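Local coordinates for putative adhesin (Bacteroides thetaiotaomicron, PDB 4QDG), which is a putative lipoprotein adhesin of the FimB/Mfa2 family that probably serves to anchor fimbriae at the bacterial outer membrane, at residues A[19-24]-A[146-151]; A[35-40]-A[84-89]; A[77-82]-A[126-131]; A[223-228]-A[272-277]. One frame throughout, in Å; residues are numbered along the deposited sequence.

Contact 1: residues A[19-24]-A[146-151]; sequences FIYDYN and MMKNTN. With MG (magnesium ion), chain D.
Met146 meets Ile20 through the backbone: its N donates to Ile20 O at 2.8 Å with an N-H...O angle of 153°, the one direct hydrogen bond between the two segments. Its side chain, a selenomethionine like that of Met147, has SE anti to CA (chi2 175°), 4.4 Å from Phe19 CD2 and oblique to that ring. Met146 O lies near the plane of the Tyr21 ring, at its edge and 3.5 Å from CD1. A water 2.8 Å from Met146 O accepts from Asp22 N, extending the link past Ile20. Strands 15-20 and 140-159 run parallel, and here segment 19-24 turns aside, Tyr23 being the centre of an inverse gamma turn. At Met147 the backbone pairs with Trp128 instead, while CB packs 3.7 Å from Tyr23 CD2. These two side chains run alongside each other in the same direction, and both touch Asp274 of helix 269-275. Lys148 N donates to a second water, which also bonds to Tyr23 O. The lysine chain is extended and crosses Tyr21 obliquely, with CD 3.6 Å from Tyr21 OH, before NZ bonds to Ser277 OG. Further on, Lys148 O and Thr150 O each lie within hydrogen-bonding distance of a third water that is bound to a magnesium ion, and Asn151 OD1 coordinates this same ion at 2.3 Å.

Contact 2: residues A[35-40]-A[84-89]; sequences VDCLTL and LACNKS. With MG (magnesium ion), chain C.
Asp36, Cys37 and Cys86 converge on one magnesium ion. Asp36 chelates it with both carboxylate oxygens, unevenly, OD1 at 2.2 Å and OD2 at 2.6 Å. Cys37 SG stands 2.6 Å from the metal and Cys86 SG 2.1 Å, the latter doubtful as a magnesium-sulfur bond because it is so short. At 3.6 Å apart, Cys37 SG and Cys86 SG are neighbours on the ion and not a disulfide. His124 NE2 supplies the remaining protein ligand. This Asp-Cys-Cys-His set is more usual for ions such as zinc than for magnesium, the ion modelled here.

In all three residues chi1 sets the first side-chain atom between the backbone N and the carbonyl carbon (67° for Asp36, 59° for Cys37). Cys37 SG also accepts Cys86 N at 3.2 Å in a nearly straight bond, N-H...S 167°, which ties the rotation of one ligand to the backbone of the other. On the far segment Lys88 reaches across with an extended chain to form a weak, long salt bridge from NZ to Asp36 OD2 at 3.4 Å; its charge would be expected to offset some of that of the ligands. The site joins the residues just before strand 38-44 to the loop after strand 75-82, where a type I beta turn runs from Cys86 to Ser89.

Behind the metal, Ala85 CB packs 3.7 Å from Cys37 CB and also touches Thr39 OG1. A water bonded to Thr39 OG1 accepts from Leu84 N and makes a weak bond to Cys37 O. Backbone bonds from Cys37 to Gly83 and from Thr39 to Tyr81 continue the pairing outward.

Contact 3: residues A[77-82]-A[126-131]; sequences HFVAYG and LYWGEL
Antiparallel beta pairing joins His77-Gly82 to Leu126-Leu131, the strand axes 4.5 Å apart and 168° from parallel. Phe78 with Leu131, Ala80 with Gly129 and Gly82 with Tyr127 are the hydrogen-bonded pairs, each bonded in both directions; Phe78 N to Leu131 O is the straightest, 2.7 Å. Val79-Glu130 and Tyr81-Trp128 are the non-hydrogen-bonded pairs between them, and their side chains share one face of the sheet.

On that face Tyr81 CE1 comes 3.4 Å from Trp128 CD1, at the edge of the indole and near its plane. The phenol and the five-membered ring are oblique, planes 59° apart. The indole reaches toward strand 75-82, its NE1 3.6 Å from Val79 CG1; this buried N-H has no polar partner in the model. Farther along the same pairing His77 NE2 donates to Glu130 OE1 at 2.9 Å, in the imidazole plane but from above the carboxylate, 68° out of it. Tyr103 OH also bonds to Glu130 OE1, and His77 ND1 bonds to Thr132 OG1, so both imidazole nitrogens are bonded.

The other face carries Phe78, Ala80, Tyr127 and Leu131, with Phe78 and Ala80 packed on strand 15-20. Strand 38-44 pairs with the outer side of 75-82 and strand 140-159 with that of 127-137, placing this pair among the inner strands of an antiparallel region, consistent with the transthyretin-like beta architecture of the fimbrillin superfamily.

Contact 4: residues A[223-228]-A[272-277]; sequences TSRLMV and FLDRES. With MG (magnesium ion), chain D.
Arg225 grips Asp274 side-on in a buried bidentate salt bridge, one nitrogen to each carboxylate oxygen: NE donates to OD1 at 2.9 Å, and NH2 to OD2 at 2.9 Å. Both oxygens are met on the syn side and lie close to the guanidinium plane, but the two flat groups are twisted 40° apart, so the fork is bidentate without being coplanar. The arginine chain is extended from CG to NE, with CG anti to the backbone N (chi1 -161°). Met227 CE lies over one face of the guanidinium, toward its rim. Asp274 OD1 has a second donor, Gln270 NE2, which also bonds to Leu226 O and so links the acid to the loop backbone.

Several backbone polar groups have partners. A water accepts from Leu226 N at 3.0 Å and donates to Leu273 O at 2.9 Å. In the loop, Thr223 OG1 donates to Ser224 O, an oxygen that also receives Asn151 ND2, while Arg225 O is bonded by Asn178 ND2. Apolar contact centres on Leu273: its CB lies 4.3 Å from Leu226 CB, and its CD1 3.8 Å from Val228 CG2, the leucine and valine side chains crossing at about a right angle.

Leu273 O, besides taking the water, binds a magnesium ion at 2.2 Å. Glu276 O, at the first residue to leave helical geometry, binds it at 2.2 Å as well. The arrangement is an oxygen-lined magnesium site at the C-terminal end of helix 269-275, made of these two backbone carbonyls, the side-chain oxygen OD1 of Asn151 and a water.

How the contacts relate
Contacts 1, 3 and 4 are buried, whereas contact 2 is partly exposed. Contacts 1 to 3 reach the same strand system: neighbouring strands share backbone pairing between contacts 2 and 3 and between 3 and 1, and Phe19 of contact 1 packs on Leu38 and Leu40 of contact 2. Contact 4 stands apart in chain order yet joins contact 1 through a common magnesium ion, its water, and Arg275 NH1 bonded to Asn24 O. Chemistry follows place: regular backbone pairing in contact 3, water-bridged divergence of the two segments in contact 1, a mixed sulfur, oxygen and nitrogen metal site in loops at contact 2, an all-oxygen one at a helix end in contact 4. The centres of contacts 2 and 4 lie about 20 Å apart.

Contact 1: residues A[19-24]-A[146-151]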
# COMPACT_ATOMS: atom_id res chain seq x y z
N PHE A 19 6.80 15.93 8.47
CA PHE A 19 6.29 14.81 7.68
C PHE A 19 5.38 13.95 8.56
O PHE A 19 5.81 13.50 9.62
CB PHE A 19 7.43 14.00 7.07
CG PHE A 19 8.34 14.83 6.20
CD1 PHE A 19 9.43 15.50 6.73
CD2 PHE A 19 8.10 14.93 4.83
CE1 PHE A 19 10.25 16.30 5.92
CE2 PHE A 19 8.93 15.72 4.02
CZ PHE A 19 9.99 16.40 4.58
N ILE A 20 4.12 13.81 8.17
CA ILE A 20 3.17 12.99 8.96
C ILE A 20 2.53 11.90 8.09
O ILE A 20 2.45 12.04 6.87
CB ILE A 20 2.09 13.84 9.69
CG1 ILE A 20 1.01 14.38 8.75
CG2 ILE A 20 2.74 14.96 10.52
CD1 ILE A 20 -0.30 14.80 9.44
N TYR A 21 2.11 10.79 8.75
CA TYR A 21 1.36 9.69 8.14
C TYR A 21 0.20 9.37 9.09
O TYR A 21 0.32 8.53 9.98
CB TYR A 21 2.24 8.46 7.78
CG TYR A 21 1.46 7.18 7.54
CD1 TYR A 21 0.46 7.12 6.56
CD2 TYR A 21 1.67 6.05 8.33
CE1 TYR A 21 -0.30 5.95 6.37
CE2 TYR A 21 0.93 4.88 8.14
CZ TYR A 21 -0.04 4.83 7.15
OH TYR A 21 -0.75 3.66 6.97
N ASP A 22 -0.90 10.13 8.95
CA ASP A 22 -2.12 9.94 9.74
C ASP A 22 -3.27 9.39 8.83
O ASP A 22 -4.35 9.14 9.33
CB ASP A 22 -2.53 11.24 10.50
CG ASP A 22 -3.14 12.38 9.70
OD1 ASP A 22 -3.49 12.17 8.51
OD2 ASP A 22 -3.34 13.47 10.28
N TYR A 23 -3.00 9.16 7.50
CA TYR A 23 -3.97 8.64 6.53
C TYR A 23 -4.14 7.11 6.66
O TYR A 23 -3.82 6.32 5.76
CB TYR A 23 -3.57 9.00 5.10
CG TYR A 23 -4.75 9.20 4.18
CD1 TYR A 23 -5.76 10.10 4.49
CD2 TYR A 23 -4.84 8.50 2.97
CE1 TYR A 23 -6.84 10.32 3.62
CE2 TYR A 23 -5.91 8.71 2.10
CZ TYR A 23 -6.89 9.63 2.42
OH TYR A 23 -7.94 9.86 1.57
N ASN A 24 -4.63 6.72 7.82
CA ASN A 24 -4.86 5.34 8.20
C ASN A 24 -6.21 5.29 8.95
O ASN A 24 -6.85 6.32 9.15
CB ASN A 24 -3.67 4.83 9.04
CG ASN A 24 -3.26 5.73 10.18
OD1 ASN A 24 -4.07 6.10 11.02
ND2 ASN A 24 -2.00 6.09 10.23
N MSE A 146 1.26 12.39 4.35
CA MSE A 146 1.54 11.26 3.49
C MSE A 146 0.55 10.10 3.58
O MSE A 146 -0.16 9.95 4.58
CB MSE A 146 2.94 10.78 3.76
CG MSE A 146 3.95 11.87 3.44
SE MSE A 146 5.68 11.34 3.91
CE MSE A 146 6.09 10.26 2.31
N MSE A 147 0.49 9.32 2.48
CA MSE A 147 -0.35 8.14 2.41
C MSE A 147 0.49 6.91 2.11
O MSE A 147 1.59 7.06 1.62
CB MSE A 147 -1.49 8.29 1.40
CG MSE A 147 -1.05 8.39 -0.05
SE MSE A 147 -2.56 7.99 -1.21
CE MSE A 147 -2.26 6.20 -1.29
N LYS A 148 -0.03 5.72 2.45
CA LYS A 148 0.63 4.44 2.23
C LYS A 148 0.08 3.82 0.92
O LYS A 148 -1.13 3.75 0.75
CB LYS A 148 0.39 3.54 3.45
CG LYS A 148 1.11 2.20 3.42
CD LYS A 148 0.93 1.47 4.72
CE LYS A 148 1.57 0.11 4.72
NZ LYS A 148 1.15 -0.66 5.92
N ASN A 149 0.97 3.42 0.01
CA ASN A 149 0.58 2.85 -1.29
C ASN A 149 0.55 1.32 -1.30
O ASN A 149 -0.00 0.76 -2.24
CB ASN A 149 1.56 3.29 -2.40
CG ASN A 149 1.46 4.75 -2.77
OD1 ASN A 149 0.42 5.37 -2.65
ND2 ASN A 149 2.53 5.29 -3.33
N THR A 150 1.18 0.66 -0.31
CA THR A 150 1.25 -0.80 -0.31
C THR A 150 0.15 -1.39 0.59
O THR A 150 -0.38 -0.70 1.49
CB THR A 150 2.66 -1.27 0.08
OG1 THR A 150 3.06 -0.61 1.28
CG2 THR A 150 3.70 -1.03 -1.02
N ASN A 151 -0.19 -2.66 0.35
CA ASN A 151 -1.22 -3.41 1.04
C ASN A 151 -0.80 -4.82 1.33
O ASN A 151 -0.01 -5.41 0.59
CB ASN A 151 -2.50 -3.45 0.17
CG ASN A 151 -3.15 -2.11 -0.00
OD1 ASN A 151 -3.87 -1.62 0.88
ND2 ASN A 151 -2.84 -1.47 -1.09
MG MG D . -4.56 0.56 1.31
O HOH W 1 -0.97 11.80 6.55
O HOH W 2 -2.75 5.62 3.33
O HOH W 3 -2.57 1.34 1.56

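Contact 2: residues A[35-40]-A[84-89]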
# COMPACT_ATOMS: atom_id res chain seq x y z
N VAL A 35 7.85 5.08 8.69
CA VAL A 35 8.71 5.56 7.59
C VAL A 35 10.15 5.69 8.05
O VAL A 35 10.49 6.61 8.78
CB VAL A 35 8.18 6.88 6.96
CG1 VAL A 35 9.04 7.29 5.76
CG2 VAL A 35 6.72 6.74 6.55
N ASP A 36 11.00 4.75 7.58
CA ASP A 36 12.42 4.58 7.92
C ASP A 36 13.40 5.28 6.94
O ASP A 36 14.59 5.35 7.21
CB ASP A 36 12.74 3.06 7.95
CG ASP A 36 12.67 2.33 6.60
OD1 ASP A 36 11.91 2.78 5.71
OD2 ASP A 36 13.37 1.30 6.44
N CYS A 37 12.90 5.73 5.78
CA CYS A 37 13.72 6.42 4.79
C CYS A 37 12.85 7.41 4.05
O CYS A 37 11.71 7.12 3.70
CB CYS A 37 14.43 5.45 3.84
SG CYS A 37 13.32 4.37 2.89
N LEU A 38 13.37 8.62 3.87
CA LEU A 38 12.61 9.69 3.28
C LEU A 38 13.35 10.32 2.11
O LEU A 38 14.54 10.58 2.20
CB LEU A 38 12.34 10.71 4.40
CG LEU A 38 11.62 12.01 4.08
CD1 LEU A 38 10.17 11.75 3.61
CD2 LEU A 38 11.64 12.89 5.29
N THR A 39 12.63 10.54 1.01
CA THR A 39 13.13 11.20 -0.18
C THR A 39 12.29 12.44 -0.33
O THR A 39 11.09 12.34 -0.53
CB THR A 39 13.08 10.27 -1.42
OG1 THR A 39 13.86 9.10 -1.19
CG2 THR A 39 13.57 10.96 -2.69
N LEU A 40 12.92 13.60 -0.24
CA LEU A 40 12.20 14.88 -0.38
C LEU A 40 12.71 15.60 -1.65
O LEU A 40 13.91 15.86 -1.79
CB LEU A 40 12.37 15.73 0.90
CG LEU A 40 11.60 17.06 1.03
CD1 LEU A 40 12.28 18.19 0.24
CD2 LEU A 40 10.10 16.93 0.76
N LEU A 84 11.63 4.59 -0.54
CA LEU A 84 12.35 4.62 -1.81
C LEU A 84 13.86 4.63 -1.62
O LEU A 84 14.57 4.15 -2.49
CB LEU A 84 11.97 5.88 -2.61
CG LEU A 84 10.96 5.80 -3.74
CD1 LEU A 84 11.12 6.97 -4.64
CD2 LEU A 84 11.17 4.59 -4.58
N ALA A 85 14.35 5.25 -0.52
CA ALA A 85 15.77 5.52 -0.24
C ALA A 85 16.58 4.37 0.34
O ALA A 85 17.70 4.17 -0.12
CB ALA A 85 15.89 6.72 0.69
N CYS A 86 16.08 3.65 1.36
CA CYS A 86 16.89 2.58 1.98
C CYS A 86 17.05 1.35 1.07
O CYS A 86 16.38 1.25 0.03
CB CYS A 86 16.36 2.20 3.37
SG CYS A 86 14.88 1.16 3.36
N ASN A 87 17.98 0.45 1.44
CA ASN A 87 18.31 -0.77 0.70
C ASN A 87 17.16 -1.80 0.71
O ASN A 87 17.13 -2.68 -0.16
CB ASN A 87 19.61 -1.41 1.25
CG ASN A 87 19.63 -1.65 2.75
OD1 ASN A 87 19.57 -0.72 3.57
ND2 ASN A 87 19.78 -2.90 3.15
N LYS A 88 16.21 -1.69 1.67
CA LYS A 88 15.05 -2.59 1.80
C LYS A 88 13.98 -2.34 0.70
O LYS A 88 13.16 -3.23 0.44
CB LYS A 88 14.37 -2.44 3.18
CG LYS A 88 15.25 -2.61 4.40
CD LYS A 88 14.47 -2.16 5.63
CE LYS A 88 15.35 -1.99 6.85
NZ LYS A 88 14.59 -1.44 8.01
N SER A 89 13.99 -1.14 0.08
CA SER A 89 13.05 -0.65 -0.93
C SER A 89 12.59 -1.68 -1.97
O SER A 89 13.38 -2.48 -2.48
CB SER A 89 13.62 0.55 -1.66
OG SER A 89 12.58 1.18 -2.39
MG MG C . 13.08 2.03 3.98
O HOH W 4 12.27 7.52 0.51

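Contact 3: residues A[77-82]-A[126-131]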
# COMPACT_ATOMS: atom_id res chain seq x y z
N HIS A 77 7.10 23.68 -4.59
CA HIS A 77 6.26 22.48 -4.51
C HIS A 77 7.17 21.33 -4.12
O HIS A 77 8.21 21.11 -4.77
CB HIS A 77 5.49 22.20 -5.80
CG HIS A 77 4.55 21.03 -5.67
ND1 HIS A 77 3.34 21.15 -4.98
CD2 HIS A 77 4.70 19.75 -6.08
CE1 HIS A 77 2.81 19.94 -4.99
NE2 HIS A 77 3.58 19.07 -5.66
N PHE A 78 6.85 20.69 -2.99
CA PHE A 78 7.64 19.61 -2.41
C PHE A 78 6.97 18.27 -2.57
O PHE A 78 5.77 18.16 -2.34
CB PHE A 78 7.86 19.87 -0.92
CG PHE A 78 8.57 21.17 -0.65
CD1 PHE A 78 9.96 21.24 -0.66
CD2 PHE A 78 7.84 22.32 -0.33
CE1 PHE A 78 10.62 22.45 -0.40
CE2 PHE A 78 8.50 23.52 -0.05
CZ PHE A 78 9.89 23.58 -0.09
N VAL A 79 7.73 17.24 -2.93
CA VAL A 79 7.21 15.89 -3.07
C VAL A 79 7.99 15.01 -2.13
O VAL A 79 9.21 15.04 -2.17
CB VAL A 79 7.19 15.36 -4.54
CG1 VAL A 79 6.59 13.96 -4.61
CG2 VAL A 79 6.41 16.30 -5.46
N ALA A 80 7.30 14.26 -1.27
CA ALA A 80 7.94 13.33 -0.34
C ALA A 80 7.61 11.89 -0.66
O ALA A 80 6.46 11.57 -1.02
CB ALA A 80 7.54 13.62 1.10
N TYR A 81 8.63 11.03 -0.55
CA TYR A 81 8.48 9.59 -0.71
C TYR A 81 9.04 8.91 0.48
O TYR A 81 10.11 9.30 0.94
CB TYR A 81 9.15 9.04 -1.97
CG TYR A 81 8.45 9.37 -3.26
CD1 TYR A 81 7.37 8.62 -3.72
CD2 TYR A 81 8.89 10.41 -4.07
CE1 TYR A 81 6.74 8.91 -4.93
CE2 TYR A 81 8.29 10.69 -5.29
CZ TYR A 81 7.22 9.94 -5.72
OH TYR A 81 6.63 10.24 -6.91
N GLY A 82 8.34 7.90 0.95
CA GLY A 82 8.79 7.03 2.02
C GLY A 82 9.00 5.64 1.45
O GLY A 82 8.18 5.18 0.65
N LEU A 126 5.53 1.76 0.84
CA LEU A 126 5.74 2.90 -0.06
C LEU A 126 4.79 3.99 0.38
O LEU A 126 3.59 3.75 0.53
CB LEU A 126 5.56 2.53 -1.55
CG LEU A 126 5.80 3.68 -2.54
CD1 LEU A 126 7.28 4.07 -2.58
CD2 LEU A 126 5.29 3.32 -3.93
N TYR A 127 5.34 5.18 0.67
CA TYR A 127 4.59 6.33 1.16
C TYR A 127 4.78 7.52 0.24
O TYR A 127 5.80 7.63 -0.43
CB TYR A 127 4.98 6.68 2.61
CG TYR A 127 4.74 5.54 3.58
CD1 TYR A 127 5.66 4.51 3.72
CD2 TYR A 127 3.60 5.50 4.37
CE1 TYR A 127 5.44 3.44 4.59
CE2 TYR A 127 3.39 4.47 5.30
CZ TYR A 127 4.30 3.43 5.39
OH TYR A 127 4.11 2.40 6.28
N TRP A 128 3.74 8.36 0.14
CA TRP A 128 3.76 9.52 -0.74
C TRP A 128 2.92 10.65 -0.18
O TRP A 128 1.86 10.41 0.39
CB TRP A 128 3.24 9.14 -2.15
CG TRP A 128 3.15 10.30 -3.10
CD1 TRP A 128 4.15 10.78 -3.90
CD2 TRP A 128 2.03 11.16 -3.30
NE1 TRP A 128 3.70 11.87 -4.60
CE2 TRP A 128 2.40 12.12 -4.26
CE3 TRP A 128 0.72 11.20 -2.78
CZ2 TRP A 128 1.52 13.10 -4.71
CZ3 TRP A 128 -0.15 12.18 -3.23
CH2 TRP A 128 0.25 13.11 -4.18
N GLY A 129 3.38 11.86 -0.42
CA GLY A 129 2.69 13.10 -0.10
C GLY A 129 3.34 14.26 -0.83
O GLY A 129 4.48 14.16 -1.28
N GLU A 130 2.62 15.38 -0.94
CA GLU A 130 3.15 16.60 -1.58
C GLU A 130 2.58 17.86 -0.90
O GLU A 130 1.54 17.80 -0.23
CB GLU A 130 2.89 16.61 -3.09
CG GLU A 130 1.42 16.55 -3.47
CD GLU A 130 1.10 16.67 -4.95
OE1 GLU A 130 2.04 16.56 -5.77
OE2 GLU A 130 -0.08 16.89 -5.28
N LEU A 131 3.26 19.01 -1.10
CA LEU A 131 2.88 20.27 -0.51
C LEU A 131 3.46 21.45 -1.30
O LEU A 131 4.61 21.40 -1.72
CB LEU A 131 3.39 20.31 0.96
CG LEU A 131 3.03 21.55 1.79
CD1 LEU A 131 1.62 21.46 2.31
CD2 LEU A 131 4.02 21.73 2.94

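Contact 4: residues A[223-228]-A[272-277]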
# COMPACT_ATOMS: atom_id res chain seq x y z
N THR A 223 0.79 -6.25 -2.10
CA THR A 223 0.55 -5.61 -3.40
C THR A 223 0.80 -4.11 -3.36
O THR A 223 0.96 -3.51 -2.29
CB THR A 223 -0.93 -5.85 -3.86
OG1 THR A 223 -1.81 -5.00 -3.13
CG2 THR A 223 -1.40 -7.33 -3.76
N SER A 224 0.76 -3.50 -4.54
CA SER A 224 0.87 -2.06 -4.69
C SER A 224 -0.55 -1.45 -4.45
O SER A 224 -1.42 -2.11 -3.86
CB SER A 224 1.46 -1.73 -6.06
OG SER A 224 1.62 -0.34 -6.28
N ARG A 225 -0.78 -0.21 -4.88
CA ARG A 225 -2.02 0.53 -4.59
C ARG A 225 -3.30 -0.09 -5.17
O ARG A 225 -3.38 -0.49 -6.35
CB ARG A 225 -1.88 1.99 -5.06
CG ARG A 225 -2.87 2.92 -4.41
CD ARG A 225 -2.75 4.33 -4.92
NE ARG A 225 -3.76 5.21 -4.30
CZ ARG A 225 -3.97 6.47 -4.66
NH1 ARG A 225 -3.27 7.01 -5.66
NH2 ARG A 225 -4.90 7.20 -4.06
N LEU A 226 -4.32 -0.16 -4.31
CA LEU A 226 -5.67 -0.62 -4.64
C LEU A 226 -6.51 0.61 -5.00
O LEU A 226 -6.67 1.52 -4.18
CB LEU A 226 -6.29 -1.36 -3.46
CG LEU A 226 -5.62 -2.68 -3.06
CD1 LEU A 226 -6.24 -3.23 -1.75
CD2 LEU A 226 -5.69 -3.70 -4.24
N MSE A 227 -6.94 0.71 -6.27
CA MSE A 227 -7.72 1.83 -6.77
C MSE A 227 -8.94 1.41 -7.55
O MSE A 227 -8.88 0.49 -8.35
CB MSE A 227 -6.88 2.73 -7.71
CG MSE A 227 -5.71 3.41 -7.03
SE MSE A 227 -5.02 4.92 -8.05
CE MSE A 227 -6.41 6.35 -7.58
N VAL A 228 -10.04 2.16 -7.40
CA VAL A 228 -11.22 2.02 -8.26
C VAL A 228 -10.90 2.82 -9.54
O VAL A 228 -10.63 4.01 -9.46
CB VAL A 228 -12.52 2.55 -7.58
CG1 VAL A 228 -13.68 2.55 -8.58
CG2 VAL A 228 -12.88 1.74 -6.35
N PHE A 272 -10.93 4.81 1.75
CA PHE A 272 -11.03 3.51 2.43
C PHE A 272 -9.92 2.58 1.90
O PHE A 272 -9.20 1.96 2.70
CB PHE A 272 -12.44 2.91 2.21
CG PHE A 272 -12.63 1.50 2.70
CD1 PHE A 272 -12.76 1.23 4.06
CD2 PHE A 272 -12.64 0.42 1.81
CE1 PHE A 272 -12.91 -0.08 4.53
CE2 PHE A 272 -12.79 -0.88 2.27
CZ PHE A 272 -12.94 -1.12 3.63
N LEU A 273 -9.77 2.51 0.56
CA LEU A 273 -8.74 1.65 -0.04
C LEU A 273 -7.33 2.14 0.27
O LEU A 273 -6.40 1.31 0.31
CB LEU A 273 -8.91 1.52 -1.54
CG LEU A 273 -10.21 0.87 -2.03
CD1 LEU A 273 -10.40 1.14 -3.52
CD2 LEU A 273 -10.24 -0.64 -1.71
N ASP A 274 -7.15 3.48 0.52
CA ASP A 274 -5.84 4.02 0.88
C ASP A 274 -5.61 3.97 2.38
O ASP A 274 -4.51 3.60 2.78
CB ASP A 274 -5.64 5.45 0.39
CG ASP A 274 -5.74 5.65 -1.10
OD1 ASP A 274 -5.25 4.79 -1.84
OD2 ASP A 274 -6.27 6.72 -1.52
N ARG A 275 -6.60 4.32 3.22
CA ARG A 275 -6.42 4.33 4.69
C ARG A 275 -6.16 2.93 5.27
O ARG A 275 -5.41 2.80 6.21
CB ARG A 275 -7.63 4.94 5.41
CG ARG A 275 -7.69 6.44 5.35
CD ARG A 275 -8.76 6.94 6.31
NE ARG A 275 -8.89 8.39 6.24
CZ ARG A 275 -8.18 9.25 6.96
NH1 ARG A 275 -7.30 8.82 7.86
NH2 ARG A 275 -8.37 10.56 6.81
N GLU A 276 -6.82 1.91 4.72
CA GLU A 276 -6.63 0.56 5.19
C GLU A 276 -5.54 -0.12 4.38
O GLU A 276 -5.60 -0.12 3.15
CB GLU A 276 -7.93 -0.25 5.16
CG GLU A 276 -7.78 -1.64 5.78
CD GLU A 276 -7.32 -1.62 7.22
OE1 GLU A 276 -8.20 -1.53 8.11
OE2 GLU A 276 -6.09 -1.67 7.46
N SER A 277 -4.53 -0.67 5.05
CA SER A 277 -3.41 -1.34 4.37
C SER A 277 -3.25 -2.82 4.82
O SER A 277 -2.45 -3.56 4.24
CB SER A 277 -2.12 -0.58 4.61
OG SER A 277 -1.79 -0.59 6.00
MG MG D . -4.56 0.56 1.31
O HOH W 5 -4.17 1.03 -1.51
O HOH W 3 -2.57 1.34 1.56